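Local atomic coordinates of acyl-CoA thioesterase (Alicyclobacillus acidocaldarius subsp. acidocaldarius, PDB entry 3RQB), a protein that probably hydrolyses acyl-CoA thioesters to coenzyme A and the free acid, although its actual function and substrate are unknown. Residues A73-V83 and T95-V105; P127-R137 and T168-P176. All coordinates share one frame; numbering follows the deposited sequence.

Interaction 1 (A73-V83 and T95-V105)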
loop_
_atom_site.group_PDB
_atom_site.type_symbol
_atom_site.label_atom_id
_atom_site.label_comp_id
_atom_site.label_asym_id
_atom_site.label_seq_id
_atom_site.Cartn_x
_atom_site.Cartn_y
_atom_site.Cartn_z
ATOM N N ALA B 73 3.537 19.396 5.877
ATOM C CA ALA B 73 4.847 19.939 6.172
ATOM C C ALA B 73 4.872 21.443 5.882
ATOM O O ALA B 73 4.325 21.895 4.871
ATOM C CB ALA B 73 5.909 19.205 5.378
ATOM N N LYS B 74 5.476 22.206 6.792
ATOM C CA LYS B 74 5.704 23.640 6.611
ATOM C C LYS B 74 6.737 23.800 5.511
ATOM O O LYS B 74 7.435 22.826 5.195
ATOM C CB LYS B 74 6.209 24.285 7.905
ATOM C CG LYS B 74 5.202 24.298 9.060
ATOM C CD LYS B 74 5.302 23.054 9.949
ATOM C CE LYS B 74 4.714 23.319 11.337
ATOM N NZ LYS B 74 3.895 24.578 11.384
ATOM N N VAL B 75 6.873 24.988 4.913
ATOM C CA VAL B 75 7.943 25.055 3.933
ATOM C C VAL B 75 9.063 25.646 4.751
ATOM O O VAL B 75 9.216 26.858 4.948
ATOM C CB VAL B 75 7.577 26.026 2.794
ATOM C CG1 VAL B 75 8.615 25.955 1.696
ATOM C CG2 VAL B 75 6.180 25.708 2.248
ATOM N N ALA B 76 9.874 24.704 5.192
ATOM C CA ALA B 76 10.865 24.927 6.209
ATOM C C ALA B 76 11.952 23.920 5.979
ATOM O O ALA B 76 11.729 22.913 5.311
ATOM C CB ALA B 76 10.262 24.766 7.604
ATOM N N PRO B 77 13.134 24.184 6.515
ATOM C CA PRO B 77 13.997 23.023 6.704
ATOM C C PRO B 77 13.257 21.966 7.528
ATOM O O PRO B 77 12.356 22.277 8.325
ATOM C CB PRO B 77 15.164 23.581 7.514
ATOM C CG PRO B 77 15.158 25.048 7.244
ATOM C CD PRO B 77 13.722 25.424 7.045
ATOM N N PHE B 78 13.643 20.717 7.292
ATOM C CA PHE B 78 13.144 19.556 8.007
ATOM C C PHE B 78 14.316 18.633 8.230
ATOM O O PHE B 78 15.412 18.860 7.707
ATOM C CB PHE B 78 12.110 18.808 7.193
ATOM C CG PHE B 78 12.624 18.348 5.880
ATOM C CD1 PHE B 78 13.292 17.153 5.770
ATOM C CD2 PHE B 78 12.463 19.131 4.750
ATOM C CE1 PHE B 78 13.771 16.738 4.550
ATOM C CE2 PHE B 78 12.948 18.722 3.525
ATOM C CZ PHE B 78 13.595 17.527 3.425
ATOM N N VAL B 79 14.080 17.605 9.034
ATOM C CA VAL B 79 15.092 16.613 9.331
ATOM C C VAL B 79 14.520 15.214 9.138
ATOM O O VAL B 79 13.377 14.951 9.508
ATOM C CB VAL B 79 15.584 16.792 10.769
ATOM C CG1 VAL B 79 15.468 15.494 11.552
ATOM C CG2 VAL B 79 17.001 17.301 10.764
ATOM N N ILE B 80 15.304 14.314 8.550
ATOM C CA ILE B 80 14.850 12.944 8.371
ATOM C C ILE B 80 15.777 11.970 9.044
ATOM O O ILE B 80 16.980 12.016 8.849
ATOM C CB ILE B 80 14.783 12.549 6.901
ATOM C CG1 ILE B 80 13.960 13.574 6.118
ATOM C CG2 ILE B 80 14.181 11.144 6.762
ATOM C CD1 ILE B 80 13.877 13.302 4.624
ATOM N N GLU B 81 15.212 11.058 9.814
ATOM C CA GLU B 81 16.013 10.032 10.450
ATOM C C GLU B 81 15.699 8.688 9.816
ATOM O O GLU B 81 14.631 8.121 10.049
ATOM C CB GLU B 81 15.652 9.998 11.922
ATOM C CG GLU B 81 16.476 9.074 12.756
ATOM C CD GLU B 81 16.125 9.206 14.215
ATOM O OE1 GLU B 81 16.542 10.212 14.836
ATOM O OE2 GLU B 81 15.410 8.315 14.728
ATOM N N ALA B 82 16.637 8.157 9.038
ATOM C CA ALA B 82 16.385 6.912 8.302
ATOM C C ALA B 82 17.170 5.696 8.842
ATOM O O ALA B 82 18.389 5.630 8.688
ATOM C CB ALA B 82 16.662 7.118 6.812
ATOM N N VAL B 83 16.466 4.731 9.449
ATOM C CA VAL B 83 17.107 3.534 10.021
ATOM C C VAL B 83 17.066 2.313 9.104
ATOM O O VAL B 83 15.995 1.911 8.637
ATOM C CB VAL B 83 16.478 3.103 11.379
ATOM C CG1 VAL B 83 17.217 1.895 11.945
ATOM C CG2 VAL B 83 16.488 4.247 12.374
ATOM N N THR B 95 13.185 2.295 8.125
ATOM C CA THR B 95 12.141 3.044 8.830
ATOM C C THR B 95 12.518 4.522 8.854
ATOM O O THR B 95 13.595 4.885 9.320
ATOM C CB THR B 95 11.948 2.540 10.278
ATOM O OG1 THR B 95 11.155 1.343 10.273
ATOM C CG2 THR B 95 11.258 3.603 11.128
ATOM N N LEU B 96 11.648 5.383 8.347
ATOM C CA LEU B 96 12.016 6.789 8.248
ATOM C C LEU B 96 11.016 7.742 8.868
ATOM O O LEU B 96 9.807 7.477 8.935
ATOM C CB LEU B 96 12.269 7.196 6.800
ATOM C CG LEU B 96 13.073 6.212 5.960
ATOM C CD1 LEU B 96 12.135 5.211 5.305
ATOM C CD2 LEU B 96 13.866 6.955 4.914
ATOM N N THR B 97 11.559 8.863 9.324
ATOM C CA THR B 97 10.805 9.875 10.032
ATOM C C THR B 97 11.303 11.261 9.650
ATOM O O THR B 97 12.509 11.520 9.668
ATOM C CB THR B 97 10.970 9.671 11.543
ATOM O OG1 THR B 97 10.724 8.291 11.865
ATOM C CG2 THR B 97 10.010 10.563 12.310
HETATM N N MSE B 98 10.375 12.154 9.321
HETATM C CA MSE B 98 10.716 13.531 8.976
HETATM C C MSE B 98 10.166 14.500 10.016
HETATM O O MSE B 98 8.966 14.524 10.271
HETATM C CB MSE B 98 10.183 13.898 7.588
HETATM C CG MSE B 98 10.366 15.375 7.239
HETATM SE SE MSE B 98 9.415 15.916 5.625
HETATM C CE MSE B 98 10.219 14.647 4.336
HETATM N N MSE B 99 11.048 15.302 10.605
HETATM C CA MSE B 99 10.653 16.265 11.629
HETATM C C MSE B 99 10.963 17.702 11.249
HETATM O O MSE B 99 11.986 17.980 10.638
HETATM C CB MSE B 99 11.342 15.938 12.954
HETATM C CG MSE B 99 10.746 14.739 13.660
HETATM SE SE MSE B 99 12.036 13.804 14.771
HETATM C CE MSE B 99 13.300 13.231 13.374
ATOM N N GLN B 100 10.056 18.602 11.615
ATOM C CA GLN B 100 10.294 20.045 11.563
ATOM C C GLN B 100 9.916 20.634 12.908
ATOM O O GLN B 100 8.838 20.338 13.432
ATOM C CB GLN B 100 9.418 20.697 10.508
ATOM C CG GLN B 100 10.014 20.731 9.146
ATOM C CD GLN B 100 8.997 21.145 8.121
ATOM O OE1 GLN B 100 7.798 20.911 8.298
ATOM N NE2 GLN B 100 9.460 21.777 7.044
ATOM N N ASP B 101 10.782 21.473 13.468
ATOM C CA ASP B 101 10.483 22.099 14.752
ATOM C C ASP B 101 10.169 21.045 15.818
ATOM O O ASP B 101 9.240 21.215 16.610
ATOM C CB ASP B 101 9.287 23.054 14.629
ATOM C CG ASP B 101 9.433 24.037 13.483
ATOM O OD1 ASP B 101 10.226 24.994 13.624
ATOM O OD2 ASP B 101 8.740 23.861 12.450
ATOM N N GLY B 102 10.925 19.950 15.821
ATOM C CA GLY B 102 10.791 18.926 16.846
ATOM C C GLY B 102 9.577 18.009 16.760
ATOM O O GLY B 102 9.455 17.060 17.528
ATOM N N GLU B 103 8.675 18.265 15.824
ATOM C CA GLU B 103 7.478 17.440 15.723
ATOM C C GLU B 103 7.518 16.541 14.486
ATOM O O GLU B 103 8.128 16.891 13.468
ATOM C CB GLU B 103 6.215 18.308 15.744
ATOM C CG GLU B 103 5.807 18.772 17.141
ATOM C CD GLU B 103 4.604 19.708 17.132
ATOM O OE1 GLU B 103 4.744 20.854 16.648
ATOM O OE2 GLU B 103 3.521 19.294 17.612
ATOM N N VAL B 104 6.894 15.368 14.583
ATOM C CA VAL B 104 6.864 14.464 13.446
ATOM C C VAL B 104 5.865 14.891 12.390
ATOM O O VAL B 104 4.663 14.979 12.631
ATOM C CB VAL B 104 6.522 13.033 13.829
ATOM C CG1 VAL B 104 6.552 12.178 12.576
ATOM C CG2 VAL B 104 7.498 12.508 14.853
ATOM N N VAL B 105 6.396 15.088 11.196
ATOM C CA VAL B 105 5.667 15.552 10.032
ATOM C C VAL B 105 5.229 14.382 9.151
ATOM O O VAL B 105 4.045 14.250 8.817
ATOM C CB VAL B 105 6.485 16.572 9.240
ATOM C CG1 VAL B 105 6.116 16.518 7.768
ATOM C CG2 VAL B 105 6.254 17.957 9.803
#

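Interaction 2 (P127-R137 and T168-P176)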
loop_
_atom_site.group_PDB
_atom_site.type_symbol
_atom_site.label_atom_id
_atom_site.label_comp_id
_atom_site.label_asym_id
_atom_site.label_seq_id
_atom_site.Cartn_x
_atom_site.Cartn_y
_atom_site.Cartn_z
ATOM N N PRO B 127 -4.067 -0.340 -21.537
ATOM C CA PRO B 127 -5.148 0.210 -22.357
ATOM C C PRO B 127 -4.639 0.611 -23.729
ATOM O O PRO B 127 -3.445 0.878 -23.895
ATOM C CB PRO B 127 -5.596 1.452 -21.574
ATOM C CG PRO B 127 -4.575 1.663 -20.519
ATOM C CD PRO B 127 -3.981 0.329 -20.232
ATOM N N ASP B 128 -5.535 0.628 -24.708
ATOM C CA ASP B 128 -5.161 1.093 -26.026
ATOM C C ASP B 128 -5.337 2.599 -26.068
ATOM O O ASP B 128 -6.423 3.106 -25.794
ATOM C CB ASP B 128 -6.006 0.438 -27.110
ATOM C CG ASP B 128 -5.497 0.760 -28.501
ATOM O OD1 ASP B 128 -4.272 0.626 -28.732
ATOM O OD2 ASP B 128 -6.311 1.170 -29.356
ATOM N N VAL B 129 -4.267 3.309 -26.416
ATOM C CA VAL B 129 -4.263 4.771 -26.365
ATOM C C VAL B 129 -3.476 5.396 -27.515
ATOM O O VAL B 129 -2.593 4.755 -28.093
ATOM C CB VAL B 129 -3.637 5.278 -25.050
ATOM C CG1 VAL B 129 -4.278 4.593 -23.858
ATOM C CG2 VAL B 129 -2.129 5.038 -25.052
ATOM N N PRO B 130 -3.796 6.653 -27.853
ATOM C CA PRO B 130 -3.000 7.372 -28.853
ATOM C C PRO B 130 -1.610 7.697 -28.314
ATOM O O PRO B 130 -1.401 7.637 -27.104
ATOM C CB PRO B 130 -3.812 8.657 -29.094
ATOM C CG PRO B 130 -4.613 8.832 -27.847
ATOM C CD PRO B 130 -4.939 7.448 -27.371
ATOM N N PRO B 131 -0.663 8.018 -29.207
ATOM C CA PRO B 131 0.694 8.390 -28.798
ATOM C C PRO B 131 0.725 9.805 -28.226
ATOM O O PRO B 131 -0.186 10.596 -28.493
ATOM C CB PRO B 131 1.484 8.348 -30.115
ATOM C CG PRO B 131 0.556 7.726 -31.136
ATOM C CD PRO B 131 -0.820 8.017 -30.670
ATOM N N PRO B 132 1.777 10.129 -27.458
ATOM C CA PRO B 132 1.966 11.470 -26.889
ATOM C C PRO B 132 1.897 12.503 -27.997
ATOM O O PRO B 132 1.574 13.665 -27.764
ATOM C CB PRO B 132 3.391 11.414 -26.328
ATOM C CG PRO B 132 3.616 9.974 -26.041
ATOM C CD PRO B 132 2.878 9.217 -27.106
ATOM N N ALA B 133 2.206 12.054 -29.208
ATOM C CA ALA B 133 2.100 12.880 -30.398
ATOM C C ALA B 133 0.692 13.452 -30.538
ATOM O O ALA B 133 0.503 14.669 -30.629
ATOM C CB ALA B 133 2.445 12.049 -31.628
ATOM N N ASP B 134 -0.292 12.560 -30.549
ATOM C CA ASP B 134 -1.666 12.944 -30.832
ATOM C C ASP B 134 -2.344 13.648 -29.669
ATOM O O ASP B 134 -3.227 14.477 -29.875
ATOM C CB ASP B 134 -2.465 11.722 -31.256
ATOM C CG ASP B 134 -1.832 11.009 -32.423
ATOM O OD1 ASP B 134 -1.037 11.657 -33.144
ATOM O OD2 ASP B 134 -2.123 9.810 -32.618
ATOM N N VAL B 135 -1.926 13.319 -28.452
ATOM C CA VAL B 135 -2.497 13.943 -27.266
ATOM C C VAL B 135 -1.802 15.260 -26.972
ATOM O O VAL B 135 -0.576 15.318 -26.894
ATOM C CB VAL B 135 -2.382 13.031 -26.032
ATOM C CG1 VAL B 135 -3.090 13.660 -24.839
ATOM C CG2 VAL B 135 -2.960 11.656 -26.339
ATOM N N PRO B 136 -2.592 16.329 -26.822
ATOM C CA PRO B 136 -2.122 17.672 -26.469
ATOM C C PRO B 136 -1.773 17.772 -24.991
ATOM O O PRO B 136 -2.424 17.145 -24.152
ATOM C CB PRO B 136 -3.342 18.540 -26.746
ATOM C CG PRO B 136 -4.488 17.640 -26.424
ATOM C CD PRO B 136 -4.062 16.250 -26.848
ATOM N N ARG B 137 -0.767 18.572 -24.668
ATOM C CA ARG B 137 -0.445 18.804 -23.272
ATOM C C ARG B 137 -1.631 19.477 -22.592
ATOM O O ARG B 137 -2.315 20.331 -23.170
ATOM C CB ARG B 137 0.808 19.662 -23.127
ATOM C CG ARG B 137 1.146 20.001 -21.686
ATOM C CD ARG B 137 2.344 20.931 -21.574
ATOM N NE ARG B 137 3.043 20.759 -20.299
ATOM C CZ ARG B 137 4.015 21.557 -19.859
ATOM N NH1 ARG B 137 4.402 22.598 -20.585
ATOM N NH2 ARG B 137 4.595 21.321 -18.686
ATOM N N THR B 168 -8.658 7.525 -14.888
ATOM C CA THR B 168 -7.847 8.478 -15.643
ATOM C C THR B 168 -6.723 7.796 -16.420
ATOM O O THR B 168 -6.075 6.875 -15.912
ATOM C CB THR B 168 -7.198 9.530 -14.711
ATOM O OG1 THR B 168 -8.204 10.426 -14.227
ATOM C CG2 THR B 168 -6.129 10.337 -15.447
ATOM N N TYR B 169 -6.512 8.243 -17.658
ATOM C CA TYR B 169 -5.302 7.908 -18.418
ATOM C C TYR B 169 -4.535 9.192 -18.714
ATOM O O TYR B 169 -5.136 10.197 -19.092
ATOM C CB TYR B 169 -5.628 7.247 -19.759
ATOM C CG TYR B 169 -6.442 5.968 -19.705
ATOM C CD1 TYR B 169 -6.574 5.234 -18.531
ATOM C CD2 TYR B 169 -7.077 5.493 -20.852
ATOM C CE1 TYR B 169 -7.330 4.056 -18.506
ATOM C CE2 TYR B 169 -7.827 4.328 -20.839
ATOM C CZ TYR B 169 -7.957 3.609 -19.670
ATOM O OH TYR B 169 -8.712 2.447 -19.674
ATOM N N GLN B 170 -3.218 9.170 -18.547
ATOM C CA GLN B 170 -2.415 10.313 -18.955
ATOM C C GLN B 170 -0.992 9.962 -19.373
ATOM O O GLN B 170 -0.370 9.035 -18.844
ATOM C CB GLN B 170 -2.380 11.362 -17.845
ATOM C CG GLN B 170 -1.587 10.949 -16.617
ATOM C CD GLN B 170 -1.967 11.766 -15.386
ATOM O OE1 GLN B 170 -3.105 12.236 -15.267
ATOM N NE2 GLN B 170 -1.014 11.935 -14.463
ATOM N N TRP B 171 -0.484 10.718 -20.336
ATOM C CA TRP B 171 0.933 10.703 -20.619
ATOM C C TRP B 171 1.547 11.719 -19.687
ATOM O O TRP B 171 1.012 12.817 -19.505
ATOM C CB TRP B 171 1.208 11.097 -22.065
ATOM C CG TRP B 171 0.743 10.085 -23.060
ATOM C CD1 TRP B 171 -0.288 10.217 -23.951
ATOM C CD2 TRP B 171 1.288 8.776 -23.267
ATOM N NE1 TRP B 171 -0.416 9.074 -24.699
ATOM C CE2 TRP B 171 0.539 8.173 -24.302
ATOM C CE3 TRP B 171 2.337 8.054 -22.677
ATOM C CZ2 TRP B 171 0.805 6.877 -24.762
ATOM C CZ3 TRP B 171 2.603 6.768 -23.134
ATOM C CH2 TRP B 171 1.836 6.195 -24.166
HETATM N N MSE B 172 2.664 11.346 -19.083
HETATM C CA MSE B 172 3.330 12.226 -18.142
HETATM C C MSE B 172 4.831 11.972 -18.124
HETATM O O MSE B 172 5.298 10.838 -18.305
HETATM C CB MSE B 172 2.761 12.007 -16.742
HETATM C CG MSE B 172 3.091 10.630 -16.205
HETATM SE SE MSE B 172 1.842 9.956 -14.891
HETATM C CE MSE B 172 2.522 8.137 -14.769
ATOM N N ARG B 173 5.576 13.045 -17.892
ATOM C CA ARG B 173 7.009 12.981 -17.691
ATOM C C ARG B 173 7.400 14.167 -16.835
ATOM O O ARG B 173 6.605 15.084 -16.632
ATOM C CB ARG B 173 7.760 13.012 -19.021
ATOM C CG ARG B 173 7.647 14.324 -19.769
ATOM C CD ARG B 173 8.690 14.396 -20.875
ATOM N NE ARG B 173 8.442 15.485 -21.821
ATOM C CZ ARG B 173 8.627 16.774 -21.544
ATOM N NH1 ARG B 173 9.045 17.134 -20.337
ATOM N NH2 ARG B 173 8.391 17.703 -22.466
ATOM N N ASP B 174 8.605 14.128 -16.286
ATOM C CA ASP B 174 9.173 15.311 -15.662
ATOM C C ASP B 174 9.233 16.403 -16.705
ATOM O O ASP B 174 9.509 16.140 -17.874
ATOM C CB ASP B 174 10.595 15.043 -15.174
ATOM C CG ASP B 174 10.671 13.894 -14.183
ATOM O OD1 ASP B 174 11.250 12.833 -14.531
ATOM O OD2 ASP B 174 10.151 14.060 -13.056
ATOM N N ASP B 175 8.957 17.628 -16.287
ATOM C CA ASP B 175 9.306 18.775 -17.100
ATOM C C ASP B 175 10.114 19.709 -16.207
ATOM O O ASP B 175 9.820 19.839 -15.018
ATOM C CB ASP B 175 8.045 19.478 -17.624
ATOM C CG ASP B 175 8.346 20.480 -18.747
ATOM O OD1 ASP B 175 9.066 20.112 -19.710
ATOM O OD2 ASP B 175 7.862 21.636 -18.664
ATOM N N PRO B 176 11.168 20.327 -16.759
ATOM C CA PRO B 176 11.761 19.955 -18.042
ATOM C C PRO B 176 12.295 18.542 -17.952
ATOM O O PRO B 176 12.519 18.042 -16.845
ATOM C CB PRO B 176 12.929 20.936 -18.185
ATOM C CG PRO B 176 13.200 21.409 -16.820
ATOM C CD PRO B 176 11.866 21.470 -16.158
#

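Interaction 1 (A73-V83 and T95-V105)
Val79 and Met99, and beyond them Val83 and Thr95, form antiparallel hydrogen-bonded pairs whose strands, 77-83 and 95-100, run with their N-to-C directions 156° apart; Val79 N reaches Met99 O at 2.7 Å. They are the arms of a beta hairpin in the N-terminal hot dog domain, and a type I' turn from Gln100 to Glu103 leads into the next strand. Phe78, Ile80, Ala82, Leu96 and Met98 occupy the face packed against helix 41-53, the central helix of the hot dog, where apolar side chains suit the buried layer. Met98, a selenomethionine, lays its SE over one face of the Phe78 ring, 4.3 Å from the ring centroid, in a Met-aromatic contact; its chain bends at chi3 (-57°), carrying CE to 3.9 Å from Ile80 CD1. Farther along, Ala82 CB rests against Leu96 CD2, a small methyl beside a branched side chain. The other face carries Val79, whose CG1 meets the methyl CE of Met99 at 3.6 Å.

At the end of strand 95-100, next to the turn, the side chain of Gln100 takes over the bonding. Its long, extended chain spans to loop 73-76 and the start of strand 77-83, and its amide can both give and accept. NE2 donates almost straight to Lys74 O (2.9 Å), which lies in the amide plane although NE2 itself stands above the Lys74 carbonyl plane; it also bonds to Pro77 O and weakly to Ala76 O. A leucine here would probably leave the Lys74 and Pro77 carbonyls without this donor and the loop freer to move. The amide's other end, Gln100 OE1, takes a weak bond from Lys74 N at 3.1 Å, while Ala73 CB packs on Val105 CG1 at 3.6 Å.

Interaction 2 (P127-R137 and T168-P176)
Trp171 of strand 168-174 packs against the proline-rich loop 127-137, which meets one face and the edge of its indole. The loop lies against strands 150-156, 168-174 and 230-240 of the C-terminal hot dog domain, 150-156 being outermost within the chain. It meets the strand face bearing Tyr169 and Trp171, while Gln170 and Met172 point the other way. From CB, directed toward the loop, chi1 of -69° sets Trp171 CG anti to its carbonyl carbon and swings the indole among the prolines. CG and CD2 lie beneath Pro132, whose CG sits 4.0 Å from the centroid of the five-membered ring in a CH-pi contact; the compact, rigid ring of proline, with its C-H bonds, suits an aromatic face. CD1 meets Val135 CG2 at the ring edge, 3.9 Å away. Next to it NE1, the one polar atom of the indole, donates to Pro130 O at 3.0 Å with a bent N-H...O angle of 139°, the acceptor lying in the ring plane. CE2 touches Pro132 CD at 3.8 Å, and on the six-membered ring CZ2 meets Val129 CG2 at 3.5 Å. Leu231 and Ile155 of the flanking strands add to the indole's surroundings.

Earlier in the loop, Pro127 CG lies over the Tyr169 ring, 4.2 Å from its centroid, a second proline-aromatic CH-pi contact. At the far end the extended Arg137 brings NH2 within 3.3 Å of Asp175 OD2, a weak bond within a salt bridge; its stronger partner is Tyr150 O. Asp175 thus probably helps to balance two arginines, for Arg173 NH1 meets its OD1 at 3.0 Å, on the anti side of the carboxylate.

Overall arrangement
From the N terminus the chain passes helix 41-53 and strand 61-69 before interaction 1, which closes the short hairpin excursion 84-94 within the first hot dog domain. Only after it is complete does interaction 2 open, bringing strand 168-174 back to loop 127-137 and closing the longer 138-167 excursion, which contains strand 150-156. The two contacts therefore follow in series, neither nested nor crossed. The centres of interactions 1 and 2 are 35 Å apart, on opposite sides of the chain's centre. Between them, strands 61-69 and 206-215 pair antiparallel and join the two domains; interaction 1 ties neighbouring strands of the first, interaction 2 a loop to a strand of the second.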